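C-glycoside 3-oxidase (Microbacterium trichothecenolyticum, PDB 7DVE) oxidises the C3 hydroxyl of the sugar in C-glycosides such as isoorientin and mangiferin, using FAD and oxygen and releasing hydrogen peroxide. Local coordinates at residues T238-E243 with V268-D273; S284-D289 with S465-A470. All blocks are in the same frame, centred on the assembly; numbering follows the deposited sequence.

Interaction 1 of 2, residues T238-E243 with V268-D273. With FAD (flavin-adenine dinucleotide), chain C.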
ATOM      1  N   THR A 238     -12.488   6.779  16.731  1.00 71.59           N
ATOM      2  CA  THR A 238     -12.520   8.234  16.712  1.00 73.82           C
ATOM      3  C   THR A 238     -11.430   8.868  17.565  1.00 76.60           C
ATOM      4  O   THR A 238     -11.129  10.051  17.374  1.00 71.71           O
ATOM      5  CB  THR A 238     -13.883   8.747  17.186  1.00 74.06           C
ATOM      6  OG1 THR A 238     -14.188   8.169  18.456  1.00 81.17           O
ATOM      7  CG2 THR A 238     -14.962   8.347  16.214  1.00 73.02           C
ATOM      8  N   ARG A 239     -10.810   8.108  18.470  1.00 78.12           N
ATOM      9  CA  ARG A 239      -9.848   8.687  19.396  1.00 76.85           C
ATOM     10  C   ARG A 239      -8.918   7.605  19.934  1.00 75.67           C
ATOM     11  O   ARG A 239      -9.356   6.493  20.239  1.00 75.48           O
ATOM     12  CB  ARG A 239     -10.569   9.380  20.555  1.00 77.10           C
ATOM     13  CG  ARG A 239      -9.801  10.516  21.178  1.00 82.36           C
ATOM     14  CD  ARG A 239     -10.524  11.086  22.417  1.00 89.46           C
ATOM     15  NE  ARG A 239     -11.978  11.027  22.290  1.00 95.11           N
ATOM     16  CZ  ARG A 239     -12.824  10.952  23.311  1.00 98.76           C
ATOM     17  NH1 ARG A 239     -12.397  10.926  24.565  1.00 97.79           N
ATOM     18  NH2 ARG A 239     -14.134  10.919  23.067  1.00100.14           N
ATOM     19  N   VAL A 240      -7.641   7.949  20.057  1.00 76.46           N
ATOM     20  CA  VAL A 240      -6.703   7.184  20.867  1.00 77.16           C
ATOM     21  C   VAL A 240      -6.756   7.733  22.288  1.00 81.02           C
ATOM     22  O   VAL A 240      -6.431   8.902  22.523  1.00 79.99           O
ATOM     23  CB  VAL A 240      -5.277   7.264  20.308  1.00 76.87           C
ATOM     24  CG1 VAL A 240      -4.307   6.522  21.237  1.00 75.10           C
ATOM     25  CG2 VAL A 240      -5.224   6.704  18.880  1.00 72.92           C
ATOM     26  N   LEU A 241      -7.186   6.894  23.231  1.00 80.73           N
ATOM     27  CA  LEU A 241      -7.222   7.290  24.633  1.00 81.51           C
ATOM     28  C   LEU A 241      -5.807   7.306  25.185  1.00 83.90           C
ATOM     29  O   LEU A 241      -5.123   6.274  25.194  1.00 83.33           O
ATOM     30  CB  LEU A 241      -8.095   6.332  25.440  1.00 81.46           C
ATOM     31  CG  LEU A 241      -9.597   6.359  25.151  1.00 83.14           C
ATOM     32  CD1 LEU A 241     -10.293   5.162  25.784  1.00 83.02           C
ATOM     33  CD2 LEU A 241     -10.205   7.664  25.645  1.00 80.42           C
ATOM     34  N   VAL A 242      -5.372   8.478  25.636  1.00 84.98           N
ATOM     35  CA  VAL A 242      -4.090   8.660  26.302  1.00 89.29           C
ATOM     36  C   VAL A 242      -4.345   8.938  27.779  1.00 93.69           C
ATOM     37  O   VAL A 242      -5.287   9.657  28.134  1.00 93.22           O
ATOM     38  CB  VAL A 242      -3.285   9.793  25.633  1.00 91.28           C
ATOM     39  CG1 VAL A 242      -4.187  10.988  25.377  1.00 91.28           C
ATOM     40  CG2 VAL A 242      -2.095  10.205  26.509  1.00 92.71           C
ATOM     41  N   GLU A 243      -3.516   8.351  28.641  1.00 95.98           N
ATOM     42  CA  GLU A 243      -3.693   8.453  30.084  1.00101.71           C
ATOM     43  C   GLU A 243      -2.349   8.270  30.775  1.00104.52           C
ATOM     44  O   GLU A 243      -1.599   7.351  30.441  1.00102.96           O
ATOM     45  CB  GLU A 243      -4.718   7.419  30.568  1.00103.37           C
ATOM     46  CG  GLU A 243      -4.449   6.823  31.943  1.00108.64           C
ATOM     47  CD  GLU A 243      -5.135   5.469  32.119  1.00112.93           C
ATOM     48  OE1 GLU A 243      -6.369   5.453  32.329  1.00114.45           O
ATOM     49  OE2 GLU A 243      -4.445   4.422  32.000  1.00109.87           O
ATOM     50  N   VAL A 268      -1.463   0.476  21.413  1.00 70.55           N
ATOM     51  CA  VAL A 268      -2.345   0.923  20.341  1.00 69.12           C
ATOM     52  C   VAL A 268      -1.512   1.058  19.080  1.00 65.93           C
ATOM     53  O   VAL A 268      -0.504   1.771  19.071  1.00 67.14           O
ATOM     54  CB  VAL A 268      -3.053   2.247  20.673  1.00 69.54           C
ATOM     55  CG1 VAL A 268      -3.916   2.703  19.479  1.00 66.95           C
ATOM     56  CG2 VAL A 268      -3.906   2.069  21.906  1.00 70.52           C
ATOM     57  N   VAL A 269      -1.900   0.346  18.033  1.00 63.83           N
ATOM     58  CA  VAL A 269      -1.227   0.407  16.747  1.00 62.19           C
ATOM     59  C   VAL A 269      -2.220   1.027  15.786  1.00 60.80           C
ATOM     60  O   VAL A 269      -3.344   0.526  15.642  1.00 62.68           O
ATOM     61  CB  VAL A 269      -0.767  -0.986  16.276  1.00 65.34           C
ATOM     62  CG1 VAL A 269       0.062  -0.896  14.978  1.00 61.79           C
ATOM     63  CG2 VAL A 269       0.019  -1.700  17.379  1.00 61.85           C
ATOM     64  N   VAL A 270      -1.847   2.153  15.190  1.00 62.22           N
ATOM     65  CA  VAL A 270      -2.690   2.821  14.206  1.00 60.61           C
ATOM     66  C   VAL A 270      -2.084   2.545  12.839  1.00 58.08           C
ATOM     67  O   VAL A 270      -0.979   2.998  12.530  1.00 56.17           O
ATOM     68  CB  VAL A 270      -2.840   4.329  14.469  1.00 58.71           C
ATOM     69  CG1 VAL A 270      -3.768   4.933  13.443  1.00 56.32           C
ATOM     70  CG2 VAL A 270      -3.390   4.589  15.867  1.00 60.26           C
ATOM     71  N   ALA A 271      -2.807   1.776  12.032  1.00 57.04           N
ATOM     72  CA  ALA A 271      -2.413   1.436  10.677  1.00 56.37           C
ATOM     73  C   ALA A 271      -3.592   1.798   9.781  1.00 56.81           C
ATOM     74  O   ALA A 271      -4.247   0.944   9.177  1.00 57.93           O
ATOM     75  CB  ALA A 271      -2.034  -0.041  10.564  1.00 56.13           C
ATOM     76  N   ALA A 272      -3.884   3.090   9.716  1.00 56.51           N
ATOM     77  CA  ALA A 272      -5.101   3.572   9.081  1.00 55.50           C
ATOM     78  C   ALA A 272      -4.847   4.203   7.714  1.00 54.44           C
ATOM     79  O   ALA A 272      -5.715   4.916   7.206  1.00 55.18           O
ATOM     80  CB  ALA A 272      -5.800   4.553  10.018  1.00 56.54           C
ATOM     81  N   ASP A 273      -3.698   3.899   7.097  1.00 53.05           N
ATOM     82  CA  ASP A 273      -3.148   4.450   5.851  1.00 52.82           C
ATOM     83  C   ASP A 273      -2.479   5.778   6.165  1.00 53.26           C
ATOM     84  O   ASP A 273      -2.644   6.300   7.273  1.00 55.54           O
ATOM     85  CB  ASP A 273      -4.183   4.556   4.691  1.00 52.91           C
ATOM     86  CG  ASP A 273      -5.162   5.770   4.786  1.00 55.58           C
ATOM     87  OD1 ASP A 273      -4.814   6.907   5.215  1.00 54.36           O
ATOM     88  OD2 ASP A 273      -6.336   5.562   4.388  1.00 57.30           O
TER
HETATM   89  PA  FAD C 801      -4.663   0.398   3.838  1.00 52.71           P
HETATM   90  O1A FAD C 801      -5.355   1.625   3.374  1.00 53.98           O
HETATM   91  O2A FAD C 801      -4.352  -0.664   2.853  1.00 51.84           O
HETATM   92  O5B FAD C 801      -5.629  -0.131   5.017  1.00 55.82           O
HETATM   93  C5B FAD C 801      -5.966   0.754   6.089  1.00 52.77           C
HETATM   94  C4B FAD C 801      -7.300   0.365   6.674  1.00 54.23           C
HETATM   95  O4B FAD C 801      -7.512   1.274   7.795  1.00 55.29           O
HETATM   96  C3B FAD C 801      -8.447   0.652   5.684  1.00 56.76           C
HETATM   97  O3B FAD C 801      -9.240  -0.544   5.555  1.00 55.53           O
HETATM   98  C2B FAD C 801      -9.227   1.746   6.429  1.00 54.00           C
HETATM   99  O2B FAD C 801     -10.638   1.621   6.234  1.00 53.14           O
HETATM  100  C1B FAD C 801      -8.919   1.444   7.882  1.00 56.53           C
HETATM  101  N9A FAD C 801      -9.197   2.645   8.751  1.00 58.82           N
HETATM  102  C8A FAD C 801      -8.693   3.856   8.462  1.00 57.00           C
HETATM  103  N7A FAD C 801      -9.093   4.717   9.403  1.00 58.51           N
HETATM  104  C5A FAD C 801      -9.853   4.054  10.278  1.00 61.01           C
HETATM  105  C6A FAD C 801     -10.470   4.457  11.397  1.00 63.10           C
HETATM  106  N6A FAD C 801     -10.335   5.745  11.712  1.00 63.88           N
HETATM  107  N1A FAD C 801     -11.188   3.619  12.168  1.00 63.15           N
HETATM  108  C2A FAD C 801     -11.282   2.283  11.771  1.00 63.43           C
HETATM  109  N3A FAD C 801     -10.614   1.876  10.601  1.00 60.31           N
HETATM  110  C4A FAD C 801      -9.914   2.769   9.880  1.00 60.47           C
HETATM  111  N1  FAD C 801       0.932  -1.211  -3.498  1.00 46.90           N
HETATM  112  C2  FAD C 801       2.106  -1.890  -3.773  1.00 48.94           C
HETATM  113  O2  FAD C 801       2.973  -1.912  -2.908  1.00 47.44           O
HETATM  114  N3  FAD C 801       2.286  -2.518  -5.017  1.00 49.43           N
HETATM  115  C4  FAD C 801       1.246  -2.499  -5.973  1.00 46.34           C
HETATM  116  O4  FAD C 801       1.407  -3.075  -7.054  1.00 44.99           O
HETATM  117  C4X FAD C 801       0.074  -1.811  -5.679  1.00 47.60           C
HETATM  118  N5  FAD C 801      -0.941  -1.704  -6.573  1.00 48.00           N
HETATM  119  C5X FAD C 801      -2.123  -1.140  -6.189  1.00 47.91           C
HETATM  120  C6  FAD C 801      -3.237  -1.143  -7.050  1.00 46.89           C
HETATM  121  C7  FAD C 801      -4.469  -0.627  -6.665  1.00 47.81           C
HETATM  122  C7M FAD C 801      -5.678  -0.655  -7.634  1.00 47.59           C
HETATM  123  C8  FAD C 801      -4.609  -0.080  -5.388  1.00 47.10           C
HETATM  124  C8M FAD C 801      -5.967   0.498  -4.949  1.00 46.92           C
HETATM  125  C9  FAD C 801      -3.504  -0.063  -4.525  1.00 48.01           C
HETATM  126  C9A FAD C 801      -2.257  -0.583  -4.917  1.00 46.91           C
HETATM  127  N10 FAD C 801      -1.183  -0.552  -4.094  1.00 48.35           N
HETATM  128  C10 FAD C 801      -0.059  -1.183  -4.438  1.00 47.89           C
HETATM  129  C1' FAD C 801      -1.195   0.140  -2.774  1.00 47.91           C
HETATM  130  C2' FAD C 801      -1.460  -0.764  -1.564  1.00 49.69           C
HETATM  131  O2' FAD C 801      -2.814  -1.241  -1.642  1.00 49.02           O
HETATM  132  C3' FAD C 801      -1.187   0.012  -0.232  1.00 48.66           C
HETATM  133  O3' FAD C 801       0.184   0.430  -0.184  1.00 49.14           O
HETATM  134  C4' FAD C 801      -1.402  -0.885   0.989  1.00 50.60           C
HETATM  135  O4' FAD C 801      -2.728  -1.390   0.979  1.00 49.37           O
HETATM  136  C5' FAD C 801      -1.183  -0.077   2.297  1.00 52.64           C
HETATM  137  O5' FAD C 801      -1.597  -0.852   3.440  1.00 52.08           O
HETATM  138  P   FAD C 801      -2.044  -0.200   4.852  1.00 53.84           P
HETATM  139  O1P FAD C 801      -2.649  -1.206   5.767  1.00 54.13           O
HETATM  140  O2P FAD C 801      -0.872   0.579   5.305  1.00 54.87           O
HETATM  141  O3P FAD C 801      -3.296   0.790   4.586  1.00 54.12           O
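Val240 lays both its methyl groups against CG1 of Val268, and its CG2 also reaches Val270. CG1 of Val240 lies 4.2 Å from CG1 of Val268. CG2 of Val240 lies 4.1 Å from CG2 of Val270, and these two side chains reach toward each other tip to tip. In Val240, CG1 stands anti to the backbone N (chi1 176°). CG2 then sits beside that N and points on along strand 267-270 to Val270, while both methyls stay on Val268. Leu280 of helix 276-283 touches both Val240 and Val270.

Past the end of strand 267-270 the chain packs against the cofactor. CB of Ala272 is 3.4 Å from the adenine atom N7A of FAD. CB of Asp273 is 3.4 Å from the phosphate oxygen O1A of FAD. The carboxylate of Asp273 is engaged on the protein side: OD1 accepts a hydrogen bond from the backbone N of Leu275, and OD2 forms a salt bridge with Arg276. This ties the turn beside the FAD to the start of the next helix.

No hydrogen bond joins the segments. Strand 235-243 pairs with strand 246-254, and strand 267-270 belongs to the parallel sheet of the Rossmann-type FAD domain. The join between the two segments is therefore apolar and non-directional, while each strand has its backbone bonds to other neighbours.

Interaction 2 of 2, residues S284-D289 with S465-A470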
ATOM      1  N   SER A 284      -6.978  12.920  18.342  1.00 68.88           N
ATOM      2  CA  SER A 284      -6.737  12.500  19.719  1.00 70.66           C
ATOM      3  C   SER A 284      -5.812  13.442  20.488  1.00 71.44           C
ATOM      4  O   SER A 284      -5.470  13.148  21.643  1.00 71.15           O
ATOM      5  CB  SER A 284      -6.156  11.084  19.749  1.00 70.98           C
ATOM      6  OG  SER A 284      -6.823  10.251  18.820  1.00 72.22           O
ATOM      7  N   GLY A 285      -5.408  14.560  19.889  1.00 70.84           N
ATOM      8  CA  GLY A 285      -4.516  15.491  20.558  1.00 70.87           C
ATOM      9  C   GLY A 285      -3.065  15.064  20.608  1.00 71.86           C
ATOM     10  O   GLY A 285      -2.302  15.621  21.397  1.00 70.52           O
ATOM     11  N   ILE A 286      -2.664  14.085  19.804  1.00 72.27           N
ATOM     12  CA  ILE A 286      -1.275  13.643  19.706  1.00 69.82           C
ATOM     13  C   ILE A 286      -0.712  14.276  18.437  1.00 70.83           C
ATOM     14  O   ILE A 286      -0.968  13.810  17.324  1.00 65.87           O
ATOM     15  CB  ILE A 286      -1.175  12.118  19.683  1.00 71.53           C
ATOM     16  CG1 ILE A 286      -1.696  11.534  20.997  1.00 72.09           C
ATOM     17  CG2 ILE A 286       0.249  11.670  19.378  1.00 70.98           C
ATOM     18  CD1 ILE A 286      -2.279  10.142  20.845  1.00 72.11           C
ATOM     19  N   ARG A 287       0.032  15.369  18.595  1.00 72.80           N
ATOM     20  CA  ARG A 287       0.365  16.260  17.485  1.00 71.32           C
ATOM     21  C   ARG A 287       1.835  16.649  17.497  1.00 71.67           C
ATOM     22  O   ARG A 287       2.169  17.824  17.667  1.00 72.25           O
ATOM     23  CB  ARG A 287      -0.500  17.519  17.535  1.00 69.86           C
ATOM     24  CG  ARG A 287      -1.989  17.267  17.476  1.00 71.47           C
ATOM     25  CD  ARG A 287      -2.751  18.590  17.546  1.00 71.72           C
ATOM     26  NE  ARG A 287      -4.175  18.411  17.286  1.00 71.87           N
ATOM     27  CZ  ARG A 287      -5.110  19.322  17.532  1.00 74.24           C
ATOM     28  NH1 ARG A 287      -4.803  20.532  17.975  1.00 70.73           N
ATOM     29  NH2 ARG A 287      -6.389  19.003  17.343  1.00 74.41           N
ATOM     30  N   PRO A 288       2.746  15.697  17.292  1.00 70.52           N
ATOM     31  CA  PRO A 288       4.149  16.080  17.105  1.00 71.86           C
ATOM     32  C   PRO A 288       4.303  16.872  15.817  1.00 71.03           C
ATOM     33  O   PRO A 288       3.565  16.675  14.850  1.00 69.97           O
ATOM     34  CB  PRO A 288       4.885  14.741  17.033  1.00 70.80           C
ATOM     35  CG  PRO A 288       3.851  13.804  16.467  1.00 70.60           C
ATOM     36  CD  PRO A 288       2.528  14.263  17.041  1.00 69.21           C
ATOM     37  N   ASP A 289       5.280  17.783  15.819  1.00 71.54           N
ATOM     38  CA  ASP A 289       5.444  18.711  14.708  1.00 68.75           C
ATOM     39  C   ASP A 289       5.490  18.032  13.351  1.00 68.38           C
ATOM     40  O   ASP A 289       5.030  18.616  12.365  1.00 65.07           O
ATOM     41  CB  ASP A 289       6.713  19.532  14.863  1.00 71.60           C
ATOM     42  CG  ASP A 289       6.658  20.786  14.024  1.00 73.37           C
ATOM     43  OD1 ASP A 289       5.880  21.692  14.405  1.00 76.29           O
ATOM     44  OD2 ASP A 289       7.340  20.853  12.977  1.00 71.95           O
ATOM     45  N   SER A 465       8.824   2.088  15.403  1.00 65.31           N
ATOM     46  CA  SER A 465       7.530   2.633  15.005  1.00 68.18           C
ATOM     47  C   SER A 465       6.728   3.207  16.170  1.00 67.84           C
ATOM     48  O   SER A 465       5.518   3.444  16.021  1.00 67.22           O
ATOM     49  CB  SER A 465       6.689   1.581  14.273  1.00 63.81           C
ATOM     50  OG  SER A 465       7.333   1.178  13.075  1.00 65.26           O
ATOM     51  N   GLU A 466       7.353   3.443  17.316  1.00 65.65           N
ATOM     52  CA  GLU A 466       6.663   4.020  18.461  1.00 70.78           C
ATOM     53  C   GLU A 466       6.767   5.543  18.415  1.00 70.49           C
ATOM     54  O   GLU A 466       7.863   6.081  18.249  1.00 70.38           O
ATOM     55  CB  GLU A 466       7.271   3.484  19.752  1.00 69.66           C
ATOM     56  CG  GLU A 466       6.432   3.679  20.984  1.00 70.29           C
ATOM     57  CD  GLU A 466       7.085   3.051  22.206  1.00 72.36           C
ATOM     58  OE1 GLU A 466       8.235   2.565  22.086  1.00 72.36           O
ATOM     59  OE2 GLU A 466       6.446   3.050  23.280  1.00 74.26           O
ATOM     60  N   VAL A 467       5.637   6.237  18.568  1.00 69.46           N
ATOM     61  CA  VAL A 467       5.629   7.677  18.320  1.00 72.27           C
ATOM     62  C   VAL A 467       6.253   8.415  19.503  1.00 73.09           C
ATOM     63  O   VAL A 467       5.969   8.121  20.674  1.00 73.21           O
ATOM     64  CB  VAL A 467       4.209   8.196  17.993  1.00 74.20           C
ATOM     65  CG1 VAL A 467       3.448   7.248  17.039  1.00 66.26           C
ATOM     66  CG2 VAL A 467       3.398   8.505  19.232  1.00 74.23           C
ATOM     67  N   TRP A 468       7.148   9.349  19.190  1.00 72.93           N
ATOM     68  CA  TRP A 468       7.806  10.162  20.205  1.00 75.64           C
ATOM     69  C   TRP A 468       6.790  10.859  21.099  1.00 77.50           C
ATOM     70  O   TRP A 468       5.915  11.581  20.616  1.00 79.17           O
ATOM     71  CB  TRP A 468       8.685  11.213  19.533  1.00 75.19           C
ATOM     72  CG  TRP A 468       9.670  10.670  18.542  1.00 73.92           C
ATOM     73  CD1 TRP A 468       9.698  10.909  17.198  1.00 69.85           C
ATOM     74  CD2 TRP A 468      10.789   9.818  18.824  1.00 73.85           C
ATOM     75  NE1 TRP A 468      10.767  10.261  16.626  1.00 69.72           N
ATOM     76  CE2 TRP A 468      11.448   9.578  17.603  1.00 71.77           C
ATOM     77  CE3 TRP A 468      11.301   9.239  19.994  1.00 75.57           C
ATOM     78  CZ2 TRP A 468      12.599   8.779  17.515  1.00 72.90           C
ATOM     79  CZ3 TRP A 468      12.444   8.429  19.902  1.00 74.82           C
ATOM     80  CH2 TRP A 468      13.080   8.217  18.673  1.00 72.38           C
ATOM     81  N   GLY A 469       6.917  10.664  22.410  1.00 77.98           N
ATOM     82  CA  GLY A 469       6.084  11.377  23.351  1.00 79.41           C
ATOM     83  C   GLY A 469       4.779  10.704  23.711  1.00 81.07           C
ATOM     84  O   GLY A 469       4.128  11.127  24.679  1.00 85.80           O
ATOM     85  N   ALA A 470       4.363   9.680  22.962  1.00 79.81           N
ATOM     86  CA  ALA A 470       3.216   8.847  23.309  1.00 78.69           C
ATOM     87  C   ALA A 470       3.688   7.399  23.342  1.00 79.02           C
ATOM     88  O   ALA A 470       3.458   6.633  22.393  1.00 77.68           O
ATOM     89  CB  ALA A 470       2.059   9.039  22.332  1.00 76.44           C
TER
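Ile286 turns its CG2 methyl toward Val467 and Ala470, the two ends of a type II beta turn. The turn runs from Val467 to Ala470, just before strand 473-475, the last strand of the parallel sheet in the FAD domain of this GMC oxidoreductase. Ile286 sits on the other side of the contact, in the loop that leaves helix 276-283. That helix ends in a Schellman motif, with Gly285 at positive phi (77°) as the first residue out of helical geometry.

One methyl serves both contacts. CG2 of Ile286 lies 4.4 Å from CB of Ala470 and 4.5 Å from CG2 of Val467. These distances describe a light apolar touch. The CA-CB bonds of Ile286, Val467 and Ala470 all point toward the opposite segment. In Ile286, chi1 of -63° sets CG2 anti to the backbone N, where it meets the turn, and sends CG1 and CD1 another way. Leu473 touches both Ile286 and Val467 and so extends the apolar cluster to the strand.

The CB of Pro288 is also directed at the turn, but it stays 4.9 Å from the carbonyl O of Trp468, beyond contact distance. Trp468 follows another course: the end of its side chain leads away from 284-289, and its NE1 is hydrogen-bonded to OG of Ser459. Arg287 makes a cation-pi contact with Trp282, which ties the loop back to helix 276-283.

The contact joins two loops distant in sequence beside the edge of the sheet. It has no hydrogen bond across it; the turn is closed within its own segment, by Ala470 N donating to Val467 O at 3.2 Å.

In the fold
The centres of interaction 1 and interaction 2 lie 10 Å apart, on the same side of the chain's centre. They come in series: interaction 1 closes at 273, helix 276-283 follows, and interaction 2 opens at 284. The helix thus connects them along the chain. They also touch directly. Ser284 OG is 2.7 Å from Val240 N, a probable hydrogen bond, and CD1 of Ile286 packs on CG1 of Val240. Leu473 of strand 473-475 is shared, touching Val268, Val270, Ile286 and Val467. Together the contacts join the three-stranded antiparallel sheet, the parallel sheet and its flanking loops, with the cofactor at the interaction 1 end.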